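Local coordinates for trimethylamine-N-oxide reductase (Haemophilus influenzae, PDB 7L5I), which probably reduces trimethylamine N-oxide or related oxides at a molybdenum centre carried by two molybdopterin guanine dinucleotide cofactors, at residues Ala301-Glu304 with Glu305-Gly309; Gly326-Ala329 with Glu330-Lys333. One frame throughout, in Å; residues are numbered along the deposited sequence.

Contact 1. Residues Ala301-Glu304 with Glu305-Gly309; sequences AKFE and EYLLG
Lys302 and Glu305 pair on the outer side of the last turns of helix 300-307, which ends in a Schellman motif at Gly309. The two side chains lean obliquely over each other. Lys302 NZ reaches Glu305 OE1 at 3.0 Å in a salt bridge and meets that oxygen nearly along its C-O axis. The lysine chain bends at chi2 (107°) and again at its end, which turns NZ back to the carboxylate. Glu305 keeps CG beside its own backbone N (chi1 -69°). Its stem therefore runs back along the helix, and CG lies 3.5 Å from Ala301 O.

Another side of the helix is buried. Here the Phe303 and Tyr306 rings meet at a slant, with Phe303 CE1 4.2 Å from Tyr306 CD2. Phe303 CE2 also comes within 4.3 Å of Leu307 CD2. Helices 271-284 and 359-372 cover Phe303 and Leu307. Tyr306 OH is hydrogen-bonded to Trp652 N, which ties this ring to a distant part of the chain.

Glu304 and Leu308 lie side by side and point the same way. Glu304 CG and OE1 both pass Leu308, with OE1 4.0 Å from Leu308 CD1. Leu308 CG sits 3.3 Å from Glu304 O. The carboxylate of Glu304 is held by Tyr300 OH, one turn back.

Along the backbone, Leu307 N bonds to Phe303 O and Leu308 N to Glu304 O. The chain then leaves the helix with a positive phi at Gly309, whose N bonds to Tyr306 O at 3.1 Å.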
ATOM      1  N   ALA A 301      16.227 -27.607  12.803  1.00 19.76           N
ATOM      2  CA  ALA A 301      16.272 -29.051  12.535  1.00 19.79           C
ATOM      3  C   ALA A 301      14.894 -29.609  12.200  1.00 20.91           C
ATOM      4  O   ALA A 301      14.771 -30.499  11.346  1.00 23.39           O
ATOM      5  CB  ALA A 301      16.856 -29.800  13.735  1.00 23.80           C
ATOM      6  N   LYS A 302      13.845 -29.120  12.863  1.00 18.88           N
ATOM      7  CA  LYS A 302      12.491 -29.551  12.530  1.00 22.02           C
ATOM      8  C   LYS A 302      12.114 -29.115  11.125  1.00 22.61           C
ATOM      9  O   LYS A 302      11.496 -29.875  10.373  1.00 22.35           O
ATOM     10  CB  LYS A 302      11.496 -29.003  13.552  1.00 27.21           C
ATOM     11  CG  LYS A 302      10.119 -29.629  13.437  1.00 34.33           C
ATOM     12  CD  LYS A 302       9.867 -30.584  14.587  1.00 50.49           C
ATOM     13  CE  LYS A 302       8.847 -31.663  14.246  1.00 61.12           C
ATOM     14  NZ  LYS A 302       9.504 -32.994  14.046  1.00 68.98           N
ATOM     15  N   PHE A 303      12.509 -27.901  10.734  1.00 19.34           N
ATOM     16  CA  PHE A 303      12.260 -27.454   9.370  1.00 18.27           C
ATOM     17  C   PHE A 303      13.021 -28.303   8.362  1.00 19.42           C
ATOM     18  O   PHE A 303      12.509 -28.615   7.279  1.00 20.81           O
ATOM     19  CB  PHE A 303      12.649 -25.975   9.231  1.00 18.42           C
ATOM     20  CG  PHE A 303      12.609 -25.473   7.828  1.00 14.98           C
ATOM     21  CD1 PHE A 303      11.399 -25.273   7.193  1.00 15.81           C
ATOM     22  CD2 PHE A 303      13.763 -25.182   7.152  1.00 14.65           C
ATOM     23  CE1 PHE A 303      11.357 -24.809   5.903  1.00 15.90           C
ATOM     24  CE2 PHE A 303      13.729 -24.743   5.841  1.00 19.08           C
ATOM     25  CZ  PHE A 303      12.517 -24.545   5.226  1.00 16.94           C
ATOM     26  N   GLU A 304      14.269 -28.655   8.675  1.00 19.41           N
ATOM     27  CA  GLU A 304      15.069 -29.401   7.717  1.00 21.57           C
ATOM     28  C   GLU A 304      14.447 -30.762   7.418  1.00 21.27           C
ATOM     29  O   GLU A 304      14.579 -31.267   6.301  1.00 20.90           O
ATOM     30  CB  GLU A 304      16.500 -29.570   8.230  1.00 21.91           C
ATOM     31  CG  GLU A 304      17.477 -29.942   7.120  1.00 22.34           C
ATOM     32  CD  GLU A 304      18.879 -30.273   7.624  1.00 32.51           C
ATOM     33  OE1 GLU A 304      19.029 -31.335   8.260  1.00 38.58           O
ATOM     34  OE2 GLU A 304      19.833 -29.479   7.381  1.00 24.73           O
ATOM     35  N   GLU A 305      13.759 -31.358   8.390  1.00 19.74           N
ATOM     36  CA  GLU A 305      13.067 -32.617   8.130  1.00 22.85           C
ATOM     37  C   GLU A 305      12.000 -32.448   7.055  1.00 23.51           C
ATOM     38  O   GLU A 305      11.752 -33.358   6.260  1.00 24.63           O
ATOM     39  CB  GLU A 305      12.412 -33.143   9.403  1.00 30.69           C
ATOM     40  CG  GLU A 305      13.368 -33.615  10.464  1.00 33.37           C
ATOM     41  CD  GLU A 305      12.662 -34.400  11.553  1.00 59.68           C
ATOM     42  OE1 GLU A 305      11.629 -33.912  12.070  1.00 56.05           O
ATOM     43  OE2 GLU A 305      13.130 -35.514  11.875  1.00 81.60           O
ATOM     44  N   TYR A 306      11.321 -31.304   7.049  1.00 22.41           N
ATOM     45  CA  TYR A 306      10.355 -31.011   5.990  1.00 24.58           C
ATOM     46  C   TYR A 306      11.071 -30.782   4.670  1.00 19.58           C
ATOM     47  O   TYR A 306      10.681 -31.308   3.620  1.00 20.06           O
ATOM     48  CB  TYR A 306       9.531 -29.779   6.384  1.00 21.37           C
ATOM     49  CG  TYR A 306       8.671 -29.203   5.276  1.00 18.59           C
ATOM     50  CD1 TYR A 306       7.471 -29.806   4.919  1.00 20.14           C
ATOM     51  CD2 TYR A 306       9.024 -28.022   4.631  1.00 20.26           C
ATOM     52  CE1 TYR A 306       6.663 -29.273   3.920  1.00 22.25           C
ATOM     53  CE2 TYR A 306       8.221 -27.489   3.624  1.00 21.56           C
ATOM     54  CZ  TYR A 306       7.038 -28.112   3.290  1.00 21.99           C
ATOM     55  OH  TYR A 306       6.245 -27.587   2.315  1.00 22.06           O
ATOM     56  N   LEU A 307      12.139 -29.997   4.711  1.00 17.66           N
ATOM     57  CA  LEU A 307      12.897 -29.674   3.514  1.00 17.08           C
ATOM     58  C   LEU A 307      13.438 -30.924   2.842  1.00 20.90           C
ATOM     59  O   LEU A 307      13.506 -30.993   1.609  1.00 20.49           O
ATOM     60  CB  LEU A 307      14.046 -28.745   3.899  1.00 21.11           C
ATOM     61  CG  LEU A 307      14.855 -28.105   2.792  1.00 21.32           C
ATOM     62  CD1 LEU A 307      14.018 -27.099   2.028  1.00 18.28           C
ATOM     63  CD2 LEU A 307      16.062 -27.427   3.430  1.00 21.74           C
ATOM     64  N   LEU A 308      13.846 -31.911   3.633  1.00 21.10           N
ATOM     65  CA  LEU A 308      14.436 -33.129   3.089  1.00 22.63           C
ATOM     66  C   LEU A 308      13.429 -34.246   2.858  1.00 25.67           C
ATOM     67  O   LEU A 308      13.830 -35.341   2.457  1.00 28.75           O
ATOM     68  CB  LEU A 308      15.530 -33.656   4.024  1.00 23.86           C
ATOM     69  CG  LEU A 308      16.722 -32.751   4.251  1.00 28.83           C
ATOM     70  CD1 LEU A 308      17.747 -33.458   5.125  1.00 36.45           C
ATOM     71  CD2 LEU A 308      17.334 -32.368   2.927  1.00 30.13           C
ATOM     72  N   GLY A 309      12.150 -34.012   3.094  1.00 25.32           N
ATOM     73  CA  GLY A 309      11.164 -35.028   2.799  1.00 27.14           C
ATOM     74  C   GLY A 309      11.055 -36.134   3.822  1.00 32.11           C
ATOM     75  O   GLY A 309      10.323 -37.103   3.592  1.00 32.70           O
TER

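Contact 2. Residues Gly326-Ala329 with Glu330-Lys333; sequences GVPA and ETIK
Val327 packs against the first turn of helix 329-341 through apolar contacts. Its CG1 lies 3.6 Å from Ile332 CG1, and the two side chains meet at a slant. The same methyl touches Thr331 CG2 at 3.7 Å, here with the side chains at about a right angle. CG1 stands opposite the backbone N of Val327 (chi1 179°), and this aims it at the helix. Ile332 also packs on helices 271-284 and 318-325, while Val327 and Thr331 rest on Ile264 of strand 262-265.

A van der Waals contact of another kind sets the Ile332 CD1 methyl 3.6 Å from the carbonyl oxygen Val327 O.

The hydrogen bonds are those of a starting helix. Ile332 N donates to Pro328 O at 3.0 Å, and Lys333 N donates to Ala329 O. Thr331 N makes a weak bond to Pro328 O.

One charged pair extends beyond the turn. The extended Lys333 chain ends at Glu319 of helix 318-325 in a salt bridge, after its CG has passed 3.4 Å from Ala329 O.

Pro328 sits at the N-cap position. Val327 just before it and Ile332 four residues into the helix thus form a hydrophobic staple, a motif of helix N-termini.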
ATOM      1  N   GLY A 326       8.155 -22.576 -12.200  1.00 19.10           N
ATOM      2  CA  GLY A 326       8.518 -22.201 -13.537  1.00 19.40           C
ATOM      3  C   GLY A 326       9.959 -21.793 -13.730  1.00 19.80           C
ATOM      4  O   GLY A 326      10.323 -21.384 -14.837  1.00 23.04           O
ATOM      5  N   VAL A 327      10.794 -21.884 -12.707  1.00 17.43           N
ATOM      6  CA  VAL A 327      12.219 -21.583 -12.818  1.00 16.59           C
ATOM      7  C   VAL A 327      12.960 -22.892 -13.078  1.00 15.89           C
ATOM      8  O   VAL A 327      12.818 -23.829 -12.290  1.00 17.60           O
ATOM      9  CB  VAL A 327      12.758 -20.893 -11.550  1.00 15.37           C
ATOM     10  CG1 VAL A 327      14.222 -20.608 -11.690  1.00 17.78           C
ATOM     11  CG2 VAL A 327      11.986 -19.599 -11.274  1.00 17.24           C
ATOM     12  N   PRO A 328      13.764 -22.980 -14.132  1.00 19.25           N
ATOM     13  CA  PRO A 328      14.485 -24.236 -14.400  1.00 20.04           C
ATOM     14  C   PRO A 328      15.345 -24.680 -13.219  1.00 19.72           C
ATOM     15  O   PRO A 328      15.979 -23.871 -12.543  1.00 17.66           O
ATOM     16  CB  PRO A 328      15.350 -23.898 -15.619  1.00 21.36           C
ATOM     17  CG  PRO A 328      14.668 -22.756 -16.276  1.00 28.12           C
ATOM     18  CD  PRO A 328      14.020 -21.959 -15.161  1.00 22.45           C
ATOM     19  N   ALA A 329      15.416 -26.001 -13.013  1.00 17.14           N
ATOM     20  CA  ALA A 329      16.155 -26.522 -11.868  1.00 19.28           C
ATOM     21  C   ALA A 329      17.602 -26.031 -11.853  1.00 21.15           C
ATOM     22  O   ALA A 329      18.147 -25.716 -10.789  1.00 17.76           O
ATOM     23  CB  ALA A 329      16.124 -28.053 -11.874  1.00 22.90           C
ATOM     24  N   GLU A 330      18.269 -26.001 -13.004  1.00 20.11           N
ATOM     25  CA  GLU A 330      19.674 -25.591 -12.981  1.00 22.52           C
ATOM     26  C   GLU A 330      19.817 -24.119 -12.603  1.00 20.17           C
ATOM     27  O   GLU A 330      20.837 -23.729 -12.035  1.00 19.75           O
ATOM     28  CB  GLU A 330      20.355 -25.860 -14.324  1.00 28.18           C
ATOM     29  CG  GLU A 330      21.876 -25.549 -14.344  1.00 57.91           C
ATOM     30  CD  GLU A 330      22.654 -26.149 -13.166  1.00 74.37           C
ATOM     31  OE1 GLU A 330      23.247 -25.367 -12.372  1.00 50.68           O
ATOM     32  OE2 GLU A 330      22.662 -27.399 -13.035  1.00 57.53           O
ATOM     33  N   THR A 331      18.816 -23.289 -12.920  1.00 19.03           N
ATOM     34  CA  THR A 331      18.835 -21.890 -12.499  1.00 18.92           C
ATOM     35  C   THR A 331      18.619 -21.752 -10.999  1.00 16.72           C
ATOM     36  O   THR A 331      19.295 -20.939 -10.343  1.00 17.47           O
ATOM     37  CB  THR A 331      17.775 -21.118 -13.278  1.00 22.40           C
ATOM     38  OG1 THR A 331      18.125 -21.167 -14.673  1.00 24.51           O
ATOM     39  CG2 THR A 331      17.654 -19.677 -12.799  1.00 24.05           C
ATOM     40  N   ILE A 332      17.693 -22.544 -10.443  1.00 17.39           N
ATOM     41  CA  ILE A 332      17.500 -22.595  -8.989  1.00 17.08           C
ATOM     42  C   ILE A 332      18.812 -22.951  -8.301  1.00 18.29           C
ATOM     43  O   ILE A 332      19.218 -22.320  -7.316  1.00 16.70           O
ATOM     44  CB  ILE A 332      16.390 -23.609  -8.642  1.00 17.99           C
ATOM     45  CG1 ILE A 332      15.057 -23.186  -9.276  1.00 15.68           C
ATOM     46  CG2 ILE A 332      16.246 -23.813  -7.136  1.00 18.31           C
ATOM     47  CD1 ILE A 332      13.876 -24.078  -8.901  1.00 18.18           C
ATOM     48  N   LYS A 333      19.490 -23.999  -8.790  1.00 17.20           N
ATOM     49  CA  LYS A 333      20.741 -24.393  -8.161  1.00 18.10           C
ATOM     50  C   LYS A 333      21.790 -23.299  -8.294  1.00 18.48           C
ATOM     51  O   LYS A 333      22.585 -23.076  -7.383  1.00 20.80           O
ATOM     52  CB  LYS A 333      21.252 -25.696  -8.777  1.00 18.71           C
ATOM     53  CG  LYS A 333      20.361 -26.858  -8.500  1.00 18.97           C
ATOM     54  CD  LYS A 333      20.979 -28.142  -9.047  1.00 25.35           C
ATOM     55  CE  LYS A 333      20.067 -29.338  -8.828  1.00 37.06           C
ATOM     56  NZ  LYS A 333      20.570 -30.528  -9.582  1.00 52.47           N
TER

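Contact 1 comes first along the chain, at the end of helix 300-307. Contact 2 follows after helix 318-325 and opens helix 329-341. Their centres are about 21 Å apart and their nearest atoms about 10 Å, so they do not touch. The centre of contact 1 is about 34 Å, and that of contact 2 about 31 Å, from the centre of the chain, on one side of it. Both pack on helix 271-284. Helix 329-341 leads on to strand 344-348 of the five-stranded parallel sheet. One contact marks a helix end and the other a helix start. The Val327 side chain is about 9 Å from a bound MGD, too far to touch it.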